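Local atomic coordinates of Cyclo(L-leucyl-L-leucyl) synthase (Staphylococcus haemolyticus, PDB entry 6EZ3), a protein that catalyses the ATP-independent formation of cyclodipeptides, chiefly cyclo(L-leucyl-L-leucyl), from two aminoacyl-tRNA molecules. Residues 3-9 with 220-226; 26-30 with 55-59; 138-142 with 200-204. All coordinates share one frame; numbering follows the deposited sequence.

How the contacts relate
Contacts 1 and 2 both belong to the six-stranded mixed sheet, whose order runs 4-8, 218-225, 191-195, 22-26, 52-57, 106-108. Contact 1 pairs the edge strand with its antiparallel neighbour; one face is packed under helices and the other carries charged and hydroxyl groups, with Ile-222 among them. Contact 2 lies deepest, at the C-terminal ends of two parallel strands, and is almost wholly apolar around a single backbone bond. Contact 3 joins two helices beside the sheet, with an apolar base and a charged solvent side. It touches contact 1 through Leu-9, which packs on Gly-202 and Thr-203, whereas the nearest atoms of contacts 2 and 3 are about 10 Å apart.

Contact 1 (3-9 with 220-226); sequences NFKVDFL and YIILTEK
Phe-4 and Leu-223 meet on the packed face of an antiparallel pair at the edge of the Rossmann-like sheet, where strand 4-8 runs against strand 218-225. Here CD1 of Phe-4 reaches CB of Leu-223 at 3.4 Å, and the ring also leans on the aliphatic part of Glu-225, whose carboxylate goes on to Lys-33 and Lys-41. Next along this face, Val-6 fits between Ile-221 and Leu-223: CG1 packs on CB of Ile-221, while CG2 lies 3.7 Å from CD2 of Leu-223. Branched and aromatic residues suit the place, because helices 11-19 and 36-49 cover it. Phe-8 extends the row, with CD1 set 3.6 Å from CG2 of Ile-221, a methyl that stands anti to its own carbonyl carbon.

The other face is looser and more polar, though Ile-222 sits there as an apolar member beside Asp-7. Lys-5 and Asp-7, two residues apart on one strand and so on the same side, form a salt bridge of 2.9 Å between NZ and OD1; Asp-7 OD1 accepts the ammonium through its syn lone pair. The long chain of Lys-226 passes across Lys-5 at about a right angle, its methylenes making the contact. Thr-224 matches this surface because its hydroxyl can serve the backbone beside it: Lys-5 O accepts Thr-224 N at 2.9 Å in the carbonyl plane and Thr-224 OG1 at 3.1 Å from above that plane.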
ATOM      1  N   ASN A   3     -17.848   0.668 -12.288  1.00 70.11           N
ATOM      2  CA  ASN A   3     -17.437   1.967 -12.792  1.00 68.72           C
ATOM      3  C   ASN A   3     -15.901   1.995 -12.863  1.00 67.65           C
ATOM      4  O   ASN A   3     -15.309   3.057 -13.097  1.00 67.25           O
ATOM      5  CB  ASN A   3     -18.003   3.092 -11.883  1.00 72.74           C
ATOM      6  CG  ASN A   3     -17.936   2.858 -10.380  1.00101.29           C
ATOM      7  OD1 ASN A   3     -18.379   1.824  -9.839  1.00 93.21           O
ATOM      8  ND2 ASN A   3     -17.455   3.866  -9.663  1.00 95.21           N
ATOM      9  N   PHE A   4     -15.272   0.786 -12.682  1.00 59.92           N
ATOM     10  CA  PHE A   4     -13.825   0.514 -12.672  1.00 56.53           C
ATOM     11  C   PHE A   4     -13.407  -0.645 -13.546  1.00 58.21           C
ATOM     12  O   PHE A   4     -13.934  -1.750 -13.397  1.00 57.43           O
ATOM     13  CB  PHE A   4     -13.355   0.196 -11.249  1.00 56.60           C
ATOM     14  CG  PHE A   4     -13.041   1.424 -10.458  1.00 56.67           C
ATOM     15  CD1 PHE A   4     -11.754   1.913 -10.398  1.00 58.36           C
ATOM     16  CD2 PHE A   4     -14.040   2.105  -9.779  1.00 58.71           C
ATOM     17  CE1 PHE A   4     -11.463   3.061  -9.666  1.00 59.39           C
ATOM     18  CE2 PHE A   4     -13.749   3.256  -9.046  1.00 60.93           C
ATOM     19  CZ  PHE A   4     -12.467   3.731  -9.002  1.00 58.67           C
ATOM     20  N   LYS A   5     -12.384  -0.418 -14.381  1.00 53.75           N
ATOM     21  CA  LYS A   5     -11.764  -1.449 -15.204  1.00 53.78           C
ATOM     22  C   LYS A   5     -10.672  -2.089 -14.326  1.00 57.51           C
ATOM     23  O   LYS A   5      -9.768  -1.378 -13.840  1.00 57.91           O
ATOM     24  CB  LYS A   5     -11.163  -0.863 -16.498  1.00 56.01           C
ATOM     25  CG  LYS A   5     -10.818  -1.932 -17.538  1.00 65.21           C
ATOM     26  CD  LYS A   5      -9.384  -1.823 -18.073  1.00 63.37           C
ATOM     27  CE  LYS A   5      -9.146  -2.913 -19.090  1.00 69.08           C
ATOM     28  NZ  LYS A   5      -7.711  -3.108 -19.401  1.00 76.98           N
ATOM     29  N   VAL A   6     -10.783  -3.409 -14.093  1.00 51.66           N
ATOM     30  CA  VAL A   6      -9.848  -4.120 -13.220  1.00 50.69           C
ATOM     31  C   VAL A   6      -8.821  -4.935 -14.010  1.00 55.70           C
ATOM     32  O   VAL A   6      -9.213  -5.746 -14.856  1.00 57.89           O
ATOM     33  CB  VAL A   6     -10.611  -4.972 -12.171  1.00 52.57           C
ATOM     34  CG1 VAL A   6      -9.656  -5.689 -11.224  1.00 52.08           C
ATOM     35  CG2 VAL A   6     -11.599  -4.118 -11.389  1.00 51.81           C
ATOM     36  N   ASP A   7      -7.512  -4.731 -13.719  1.00 49.35           N
ATOM     37  CA  ASP A   7      -6.400  -5.477 -14.338  1.00 47.95           C
ATOM     38  C   ASP A   7      -5.735  -6.348 -13.284  1.00 49.97           C
ATOM     39  O   ASP A   7      -5.877  -6.079 -12.106  1.00 50.65           O
ATOM     40  CB  ASP A   7      -5.399  -4.551 -15.043  1.00 49.73           C
ATOM     41  CG  ASP A   7      -6.016  -3.784 -16.208  1.00 66.07           C
ATOM     42  OD1 ASP A   7      -6.251  -4.414 -17.276  1.00 64.73           O
ATOM     43  OD2 ASP A   7      -6.305  -2.555 -16.038  1.00 76.49           O
ATOM     44  N   PHE A   8      -5.053  -7.405 -13.685  1.00 46.18           N
ATOM     45  CA  PHE A   8      -4.466  -8.368 -12.753  1.00 46.04           C
ATOM     46  C   PHE A   8      -2.969  -8.559 -12.934  1.00 48.72           C
ATOM     47  O   PHE A   8      -2.475  -8.574 -14.064  1.00 47.55           O
ATOM     48  CB  PHE A   8      -5.200  -9.728 -12.868  1.00 48.39           C
ATOM     49  CG  PHE A   8      -6.702  -9.574 -12.793  1.00 50.95           C
ATOM     50  CD1 PHE A   8      -7.352  -9.528 -11.562  1.00 55.05           C
ATOM     51  CD2 PHE A   8      -7.457  -9.362 -13.947  1.00 52.48           C
ATOM     52  CE1 PHE A   8      -8.735  -9.308 -11.489  1.00 55.57           C
ATOM     53  CE2 PHE A   8      -8.833  -9.118 -13.868  1.00 55.17           C
ATOM     54  CZ  PHE A   8      -9.467  -9.116 -12.643  1.00 53.55           C
ATOM     55  N   LEU A   9      -2.252  -8.730 -11.809  1.00 44.87           N
ATOM     56  CA  LEU A   9      -0.818  -8.981 -11.820  1.00 44.32           C
ATOM     57  C   LEU A   9      -0.554 -10.415 -12.267  1.00 51.88           C
ATOM     58  O   LEU A   9       0.391 -10.644 -13.034  1.00 52.46           O
ATOM     59  CB  LEU A   9      -0.208  -8.709 -10.447  1.00 43.49           C
ATOM     60  CG  LEU A   9       1.298  -8.677 -10.368  1.00 46.12           C
ATOM     61  CD1 LEU A   9       1.845  -7.366 -10.874  1.00 44.99           C
ATOM     62  CD2 LEU A   9       1.737  -8.871  -8.962  1.00 48.88           C
ATOM     63  N   TYR A 220      -2.871  -8.783  -6.425  1.00 46.89           N
ATOM     64  CA  TYR A 220      -2.674  -7.356  -6.697  1.00 47.49           C
ATOM     65  C   TYR A 220      -3.486  -6.985  -7.946  1.00 51.54           C
ATOM     66  O   TYR A 220      -3.268  -7.576  -9.021  1.00 50.76           O
ATOM     67  CB  TYR A 220      -1.185  -6.975  -6.847  1.00 48.99           C
ATOM     68  CG  TYR A 220      -0.954  -5.493  -7.078  1.00 50.82           C
ATOM     69  CD1 TYR A 220      -0.968  -4.956  -8.364  1.00 52.29           C
ATOM     70  CD2 TYR A 220      -0.680  -4.633  -6.015  1.00 51.27           C
ATOM     71  CE1 TYR A 220      -0.765  -3.593  -8.583  1.00 51.46           C
ATOM     72  CE2 TYR A 220      -0.447  -3.271  -6.225  1.00 51.58           C
ATOM     73  CZ  TYR A 220      -0.508  -2.756  -7.512  1.00 58.42           C
ATOM     74  OH  TYR A 220      -0.292  -1.422  -7.735  1.00 60.70           O
ATOM     75  N   ILE A 221      -4.441  -6.033  -7.794  1.00 46.54           N
ATOM     76  CA  ILE A 221      -5.292  -5.580  -8.902  1.00 45.38           C
ATOM     77  C   ILE A 221      -5.093  -4.087  -9.189  1.00 52.02           C
ATOM     78  O   ILE A 221      -4.805  -3.307  -8.270  1.00 54.12           O
ATOM     79  CB  ILE A 221      -6.791  -5.968  -8.738  1.00 47.09           C
ATOM     80  CG1 ILE A 221      -7.467  -5.227  -7.557  1.00 46.73           C
ATOM     81  CG2 ILE A 221      -6.960  -7.483  -8.632  1.00 46.95           C
ATOM     82  CD1 ILE A 221      -9.036  -5.349  -7.445  1.00 41.92           C
ATOM     83  N   ILE A 222      -5.229  -3.703 -10.471  1.00 47.95           N
ATOM     84  CA  ILE A 222      -5.112  -2.310 -10.934  1.00 47.48           C
ATOM     85  C   ILE A 222      -6.478  -1.761 -11.339  1.00 52.14           C
ATOM     86  O   ILE A 222      -7.105  -2.281 -12.280  1.00 51.28           O
ATOM     87  CB  ILE A 222      -4.043  -2.118 -12.043  1.00 49.29           C
ATOM     88  CG1 ILE A 222      -2.679  -2.651 -11.587  1.00 48.83           C
ATOM     89  CG2 ILE A 222      -3.928  -0.653 -12.421  1.00 48.44           C
ATOM     90  CD1 ILE A 222      -2.208  -3.737 -12.358  1.00 47.88           C
ATOM     91  N   LEU A 223      -6.921  -0.699 -10.631  1.00 48.52           N
ATOM     92  CA  LEU A 223      -8.218  -0.042 -10.858  1.00 48.20           C
ATOM     93  C   LEU A 223      -8.123   1.202 -11.740  1.00 56.25           C
ATOM     94  O   LEU A 223      -7.562   2.226 -11.312  1.00 56.82           O
ATOM     95  CB  LEU A 223      -8.871   0.380  -9.521  1.00 46.52           C
ATOM     96  CG  LEU A 223      -9.200  -0.658  -8.506  1.00 47.41           C
ATOM     97  CD1 LEU A 223      -9.813  -0.014  -7.311  1.00 44.86           C
ATOM     98  CD2 LEU A 223     -10.088  -1.721  -9.087  1.00 49.11           C
ATOM     99  N   THR A 224      -8.769   1.162 -12.913  1.00 54.03           N
ATOM    100  CA  THR A 224      -8.820   2.343 -13.782  1.00 54.80           C
ATOM    101  C   THR A 224     -10.290   2.801 -13.974  1.00 57.90           C
ATOM    102  O   THR A 224     -11.170   1.975 -14.226  1.00 56.71           O
ATOM    103  CB  THR A 224      -8.016   2.115 -15.037  1.00 64.35           C
ATOM    104  OG1 THR A 224      -8.148   0.740 -15.416  1.00 64.20           O
ATOM    105  CG2 THR A 224      -6.539   2.414 -14.796  1.00 65.88           C
ATOM    106  N   GLU A 225     -10.555   4.103 -13.737  1.00 54.43           N
ATOM    107  CA  GLU A 225     -11.894   4.688 -13.798  1.00 54.75           C
ATOM    108  C   GLU A 225     -12.509   4.536 -15.178  1.00 60.47           C
ATOM    109  O   GLU A 225     -11.824   4.735 -16.191  1.00 60.59           O
ATOM    110  CB  GLU A 225     -11.887   6.169 -13.363  1.00 56.25           C
ATOM    111  CG  GLU A 225     -11.539   6.407 -11.895  1.00 69.35           C
ATOM    112  CD  GLU A 225     -11.596   7.847 -11.401  1.00 92.60           C
ATOM    113  OE1 GLU A 225     -10.520   8.425 -11.114  1.00 65.34           O
ATOM    114  OE2 GLU A 225     -12.724   8.383 -11.263  1.00 89.81           O
ATOM    115  N   LYS A 226     -13.775   4.096 -15.211  1.00 57.14           N
ATOM    116  CA  LYS A 226     -14.530   3.923 -16.446  1.00 72.19           C
ATOM    117  C   LYS A 226     -15.354   5.191 -16.732  1.00110.83           C
ATOM    118  O   LYS A 226     -14.891   6.317 -16.499  1.00 61.84           O
ATOM    119  CB  LYS A 226     -15.444   2.700 -16.355  1.00 73.50           C
ATOM    120  CG  LYS A 226     -14.711   1.396 -16.542  1.00 77.84           C
ATOM    121  CD  LYS A 226     -15.597   0.383 -17.233  1.00 88.32           C
ATOM    122  CE  LYS A 226     -14.841  -0.876 -17.580  1.00105.94           C
ATOM    123  NZ  LYS A 226     -15.573  -1.711 -18.572  1.00118.45           N
TER

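Contact 2 (26-30 with 55-59); sequences GISPF and ILLAG
With chi1 at -69°, Ile-27 sets CG1 anti to its carbonyl carbon and CG2 anti to its backbone N, and its two branches part toward different neighbours in strand 52-57. CD1 of Ile-27, at the end of the longer branch, lies 3.6 Å from CG2 of Ile-55, the two side chains crossing at a slant. The base of the side chain instead runs beside Leu-57, whose CD1 comes to 3.7 Å from CB of Ile-27. A beta-branched residue thus fills both sites, backed by Ile-39 and Ile-42 of helix 36-49.

Gly-26 and Leu-56 form the single parallel bridge of these two segments. The backbone bond from Ile-27 N to Leu-56 O, 3.0 Å long and with 161° at the hydrogen, points nearly along the C=O axis. Beyond it the chains diverge, and the compact ring of Pro-29 rests on the methyl of Ala-58, CG to CB 3.5 Å.

This is the C-terminal edge of the parallel strands, where Rossmann-like folds commonly place their active sites. CB of Ser-28, the probable nucleophile, points away from strand 52-57, and OG is hydrogen-bonded to OH of Tyr-195, a probable substrate-binding residue. Apolar packing and one backbone bond are consistent with a loop held against the strand while the serine faces elsewhere.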
ATOM      1  N   GLY A  26      -5.757   0.553  -1.124  1.00 42.18           N
ATOM      2  CA  GLY A  26      -4.569   1.312  -0.801  1.00 42.10           C
ATOM      3  C   GLY A  26      -4.794   2.760  -1.185  1.00 49.37           C
ATOM      4  O   GLY A  26      -4.962   3.075  -2.378  1.00 49.07           O
ATOM      5  N   ILE A  27      -4.828   3.650  -0.160  1.00 46.45           N
ATOM      6  CA  ILE A  27      -4.926   5.099  -0.342  1.00 46.05           C
ATOM      7  C   ILE A  27      -3.540   5.728  -0.052  1.00 50.94           C
ATOM      8  O   ILE A  27      -2.873   5.346   0.900  1.00 51.45           O
ATOM      9  CB  ILE A  27      -6.112   5.694   0.437  1.00 49.00           C
ATOM     10  CG1 ILE A  27      -7.433   5.223  -0.221  1.00 48.99           C
ATOM     11  CG2 ILE A  27      -6.047   7.226   0.475  1.00 49.33           C
ATOM     12  CD1 ILE A  27      -8.578   4.886   0.711  1.00 46.61           C
ATOM     13  N   SER A  28      -3.074   6.592  -0.948  1.00 48.48           N
ATOM     14  CA  SER A  28      -1.748   7.202  -0.918  1.00 49.40           C
ATOM     15  C   SER A  28      -1.715   8.648  -0.420  1.00 58.59           C
ATOM     16  O   SER A  28      -2.596   9.446  -0.772  1.00 59.45           O
ATOM     17  CB  SER A  28      -1.091   7.098  -2.292  1.00 51.28           C
ATOM     18  OG  SER A  28      -0.541   5.811  -2.510  1.00 56.04           O
ATOM     19  N   PRO A  29      -0.665   9.037   0.345  1.00 58.27           N
ATOM     20  CA  PRO A  29      -0.626  10.417   0.852  1.00 58.69           C
ATOM     21  C   PRO A  29      -0.058  11.409  -0.156  1.00 64.94           C
ATOM     22  O   PRO A  29       0.791  11.056  -0.981  1.00 65.03           O
ATOM     23  CB  PRO A  29       0.267  10.306   2.088  1.00 60.09           C
ATOM     24  CG  PRO A  29       1.227   9.215   1.738  1.00 65.15           C
ATOM     25  CD  PRO A  29       0.488   8.250   0.841  1.00 60.76           C
ATOM     26  N   PHE A  30      -0.525  12.660  -0.069  1.00 61.19           N
ATOM     27  CA  PHE A  30      -0.069  13.802  -0.849  1.00 60.30           C
ATOM     28  C   PHE A  30      -0.211  13.630  -2.362  1.00 65.97           C
ATOM     29  O   PHE A  30       0.325  14.442  -3.111  1.00 67.05           O
ATOM     30  CB  PHE A  30       1.383  14.185  -0.451  1.00 61.40           C
ATOM     31  CG  PHE A  30       1.706  14.084   1.034  1.00 62.02           C
ATOM     32  CD1 PHE A  30       2.611  13.134   1.503  1.00 64.53           C
ATOM     33  CD2 PHE A  30       1.094  14.925   1.960  1.00 63.03           C
ATOM     34  CE1 PHE A  30       2.903  13.032   2.875  1.00 65.04           C
ATOM     35  CE2 PHE A  30       1.390  14.825   3.330  1.00 65.63           C
ATOM     36  CZ  PHE A  30       2.287  13.875   3.778  1.00 63.76           C
ATOM     37  N   ILE A  55      -8.938  -0.689   4.454  1.00 41.48           N
ATOM     38  CA  ILE A  55      -8.232   0.423   3.840  1.00 40.71           C
ATOM     39  C   ILE A  55      -6.821   0.472   4.442  1.00 45.30           C
ATOM     40  O   ILE A  55      -6.642   0.292   5.643  1.00 44.74           O
ATOM     41  CB  ILE A  55      -9.033   1.736   4.001  1.00 43.68           C
ATOM     42  CG1 ILE A  55     -10.303   1.719   3.110  1.00 43.88           C
ATOM     43  CG2 ILE A  55      -8.186   2.964   3.700  1.00 42.64           C
ATOM     44  CD1 ILE A  55     -11.516   1.835   3.832  1.00 44.56           C
ATOM     45  N   LEU A  56      -5.823   0.636   3.603  1.00 43.65           N
ATOM     46  CA  LEU A  56      -4.458   0.755   4.070  1.00 43.93           C
ATOM     47  C   LEU A  56      -3.990   2.136   3.693  1.00 48.33           C
ATOM     48  O   LEU A  56      -4.036   2.525   2.519  1.00 48.52           O
ATOM     49  CB  LEU A  56      -3.524  -0.347   3.537  1.00 44.31           C
ATOM     50  CG  LEU A  56      -2.186  -0.457   4.305  1.00 51.07           C
ATOM     51  CD1 LEU A  56      -2.366  -1.126   5.669  1.00 51.40           C
ATOM     52  CD2 LEU A  56      -1.105  -1.162   3.489  1.00 56.82           C
ATOM     53  N   LEU A  57      -3.658   2.910   4.712  1.00 45.27           N
ATOM     54  CA  LEU A  57      -3.172   4.279   4.613  1.00 46.08           C
ATOM     55  C   LEU A  57      -1.655   4.267   4.878  1.00 54.30           C
ATOM     56  O   LEU A  57      -1.129   3.286   5.414  1.00 55.76           O
ATOM     57  CB  LEU A  57      -3.909   5.074   5.693  1.00 46.15           C
ATOM     58  CG  LEU A  57      -5.075   5.986   5.312  1.00 49.83           C
ATOM     59  CD1 LEU A  57      -5.896   5.489   4.159  1.00 51.54           C
ATOM     60  CD2 LEU A  57      -5.938   6.254   6.506  1.00 49.28           C
ATOM     61  N   ALA A  58      -0.951   5.336   4.511  1.00 52.29           N
ATOM     62  CA  ALA A  58       0.503   5.416   4.702  1.00 52.52           C
ATOM     63  C   ALA A  58       0.962   5.320   6.164  1.00 56.61           C
ATOM     64  O   ALA A  58       0.341   5.899   7.053  1.00 56.12           O
ATOM     65  CB  ALA A  58       1.005   6.701   4.096  1.00 53.66           C
ATOM     66  N   GLY A  59       2.053   4.608   6.394  1.00 54.59           N
ATOM     67  CA  GLY A  59       2.624   4.447   7.731  1.00 55.14           C
ATOM     68  C   GLY A  59       3.472   5.634   8.151  1.00 60.71           C
ATOM     69  O   GLY A  59       3.585   6.617   7.412  1.00 60.20           O
TER

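Contact 3 (138-142 with 200-204); sequences SCLKM and ELGTN
Ser-138 opens the contact between segments 138-142 and 200-204, which lie on helices 133-149 and 200-206 and run nearly antiparallel, by bringing its CB to 4.3 Å from CG of Leu-201. These residues are also the closest pair of CA atoms, consistent with the small side chain of Ser-138. Phe-210 packs against both Ser-138 and Leu-201. The hydroxyl of Ser-138 faces the amide of Asn-204 at a distance too long for a bond.

One residue on, Cys-139 starts away from the other helix, yet its sulfur still grazes CD1 of Leu-201 at 4.2 Å. Lys-141 lies on the exposed side. Its chain bends at chi3 (110°) and carries NZ obliquely toward the extended Glu-200, 3.4 Å from OE1, a rather long salt bridge suited to a solvent-facing edge.

Met-142 makes the broadest contact of segment 138-142. Bends at chi2 and chi3 fold its flexible chain over the start of helix 200-206: CG lies 3.7 Å from CD1 of Leu-201, SD is equally far from Leu-201 N, and CE reaches CB of Glu-200 at 3.7 Å. An unbranched thioether can follow this turn of backbone closely.

Glu-200 and Leu-201 are substrate-binding residues by similarity, and Val-172, another, lies beside Met-142. The pair is thus consistent with one wall of the substrate pocket, packed by apolar groups beneath, with a long solvent-side charge pair that probably adds only modestly.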
ATOM      1  N   SER A 138      15.649  -2.606  -7.126  1.00 63.76           N
ATOM      2  CA  SER A 138      14.213  -2.612  -7.411  1.00 63.12           C
ATOM      3  C   SER A 138      13.461  -1.750  -6.396  1.00 66.67           C
ATOM      4  O   SER A 138      12.598  -0.954  -6.790  1.00 66.21           O
ATOM      5  CB  SER A 138      13.670  -4.036  -7.463  1.00 66.07           C
ATOM      6  OG  SER A 138      13.716  -4.572  -8.780  1.00 71.19           O
ATOM      7  N   CYS A 139      13.853  -1.841  -5.108  1.00 62.32           N
ATOM      8  CA  CYS A 139      13.266  -1.030  -4.039  1.00 61.81           C
ATOM      9  C   CYS A 139      13.531   0.460  -4.260  1.00 65.05           C
ATOM     10  O   CYS A 139      12.605   1.269  -4.122  1.00 62.85           O
ATOM     11  CB  CYS A 139      13.771  -1.477  -2.671  1.00 61.49           C
ATOM     12  SG  CYS A 139      13.188  -3.106  -2.165  1.00 65.10           S
ATOM     13  N   LEU A 140      14.798   0.810  -4.586  1.00 62.05           N
ATOM     14  CA  LEU A 140      15.231   2.192  -4.788  1.00 62.69           C
ATOM     15  C   LEU A 140      14.537   2.851  -5.981  1.00 65.27           C
ATOM     16  O   LEU A 140      14.252   4.050  -5.938  1.00 63.58           O
ATOM     17  CB  LEU A 140      16.766   2.281  -4.880  1.00 63.74           C
ATOM     18  CG  LEU A 140      17.571   1.640  -3.720  1.00 69.26           C
ATOM     19  CD1 LEU A 140      18.947   1.220  -4.180  1.00 69.62           C
ATOM     20  CD2 LEU A 140      17.673   2.551  -2.531  1.00 71.57           C
ATOM     21  N   LYS A 141      14.207   2.052  -7.019  1.00 62.63           N
ATOM     22  CA  LYS A 141      13.442   2.489  -8.190  1.00 62.22           C
ATOM     23  C   LYS A 141      12.035   2.920  -7.717  1.00 71.29           C
ATOM     24  O   LYS A 141      11.541   3.974  -8.124  1.00 71.11           O
ATOM     25  CB  LYS A 141      13.307   1.341  -9.191  1.00 62.51           C
ATOM     26  CG  LYS A 141      14.559   1.045  -9.987  1.00 62.67           C
ATOM     27  CD  LYS A 141      14.282   0.019 -11.079  1.00 62.87           C
ATOM     28  CE  LYS A 141      14.322   0.596 -12.468  1.00 68.85           C
ATOM     29  NZ  LYS A 141      13.425  -0.146 -13.384  1.00 75.82           N
ATOM     30  N   MET A 142      11.413   2.111  -6.822  1.00 71.94           N
ATOM     31  CA  MET A 142      10.093   2.393  -6.246  1.00 73.48           C
ATOM     32  C   MET A 142      10.169   3.646  -5.359  1.00 75.63           C
ATOM     33  O   MET A 142       9.279   4.490  -5.432  1.00 75.18           O
ATOM     34  CB  MET A 142       9.515   1.184  -5.457  1.00 77.18           C
ATOM     35  CG  MET A 142       9.486  -0.163  -6.205  1.00 82.65           C
ATOM     36  SD  MET A 142       8.533  -0.298  -7.762  1.00 89.00           S
ATOM     37  CE  MET A 142       9.921  -0.256  -9.027  1.00 85.55           C
ATOM     38  N   GLU A 200       5.814  -2.441 -10.444  1.00 61.02           N
ATOM     39  CA  GLU A 200       6.998  -3.005 -11.105  1.00 60.39           C
ATOM     40  C   GLU A 200       7.753  -4.008 -10.246  1.00 59.22           C
ATOM     41  O   GLU A 200       8.211  -5.019 -10.778  1.00 57.15           O
ATOM     42  CB  GLU A 200       7.925  -1.894 -11.622  1.00 62.74           C
ATOM     43  CG  GLU A 200       9.036  -2.378 -12.546  1.00 80.51           C
ATOM     44  CD  GLU A 200       9.782  -1.332 -13.356  1.00108.81           C
ATOM     45  OE1 GLU A 200      10.572  -1.740 -14.241  1.00106.20           O
ATOM     46  OE2 GLU A 200       9.580  -0.117 -13.117  1.00101.30           O
ATOM     47  N   LEU A 201       7.869  -3.743  -8.923  1.00 55.12           N
ATOM     48  CA  LEU A 201       8.554  -4.644  -7.986  1.00 54.52           C
ATOM     49  C   LEU A 201       7.806  -5.979  -7.968  1.00 59.59           C
ATOM     50  O   LEU A 201       8.414  -7.048  -8.024  1.00 60.79           O
ATOM     51  CB  LEU A 201       8.562  -4.036  -6.573  1.00 54.11           C
ATOM     52  CG  LEU A 201       9.772  -4.290  -5.681  1.00 58.55           C
ATOM     53  CD1 LEU A 201       9.700  -3.449  -4.416  1.00 58.66           C
ATOM     54  CD2 LEU A 201       9.947  -5.736  -5.314  1.00 60.12           C
ATOM     55  N   GLY A 202       6.485  -5.874  -7.931  1.00 54.60           N
ATOM     56  CA  GLY A 202       5.592  -7.007  -7.891  1.00 53.58           C
ATOM     57  C   GLY A 202       5.723  -7.884  -9.092  1.00 56.34           C
ATOM     58  O   GLY A 202       5.655  -9.102  -8.947  1.00 56.46           O
ATOM     59  N   THR A 203       5.913  -7.267 -10.280  1.00 52.13           N
ATOM     60  CA  THR A 203       6.058  -7.971 -11.560  1.00 52.15           C
ATOM     61  C   THR A 203       7.254  -8.888 -11.432  1.00 58.92           C
ATOM     62  O   THR A 203       7.150 -10.083 -11.700  1.00 59.64           O
ATOM     63  CB  THR A 203       6.172  -6.972 -12.722  1.00 56.33           C
ATOM     64  OG1 THR A 203       4.960  -6.214 -12.816  1.00 64.77           O
ATOM     65  CG2 THR A 203       6.475  -7.644 -14.046  1.00 49.88           C
ATOM     66  N   ASN A 204       8.357  -8.329 -10.909  1.00 56.56           N
ATOM     67  CA  ASN A 204       9.623  -9.014 -10.682  1.00 55.77           C
ATOM     68  C   ASN A 204       9.525 -10.091  -9.595  1.00 58.48           C
ATOM     69  O   ASN A 204      10.164 -11.134  -9.729  1.00 59.94           O
ATOM     70  CB  ASN A 204      10.725  -7.996 -10.410  1.00 51.77           C
ATOM     71  CG  ASN A 204      10.984  -7.056 -11.568  1.00 71.53           C
ATOM     72  OD1 ASN A 204      11.091  -7.478 -12.732  1.00 64.85           O
ATOM     73  ND2 ASN A 204      11.128  -5.765 -11.272  1.00 63.32           N
TER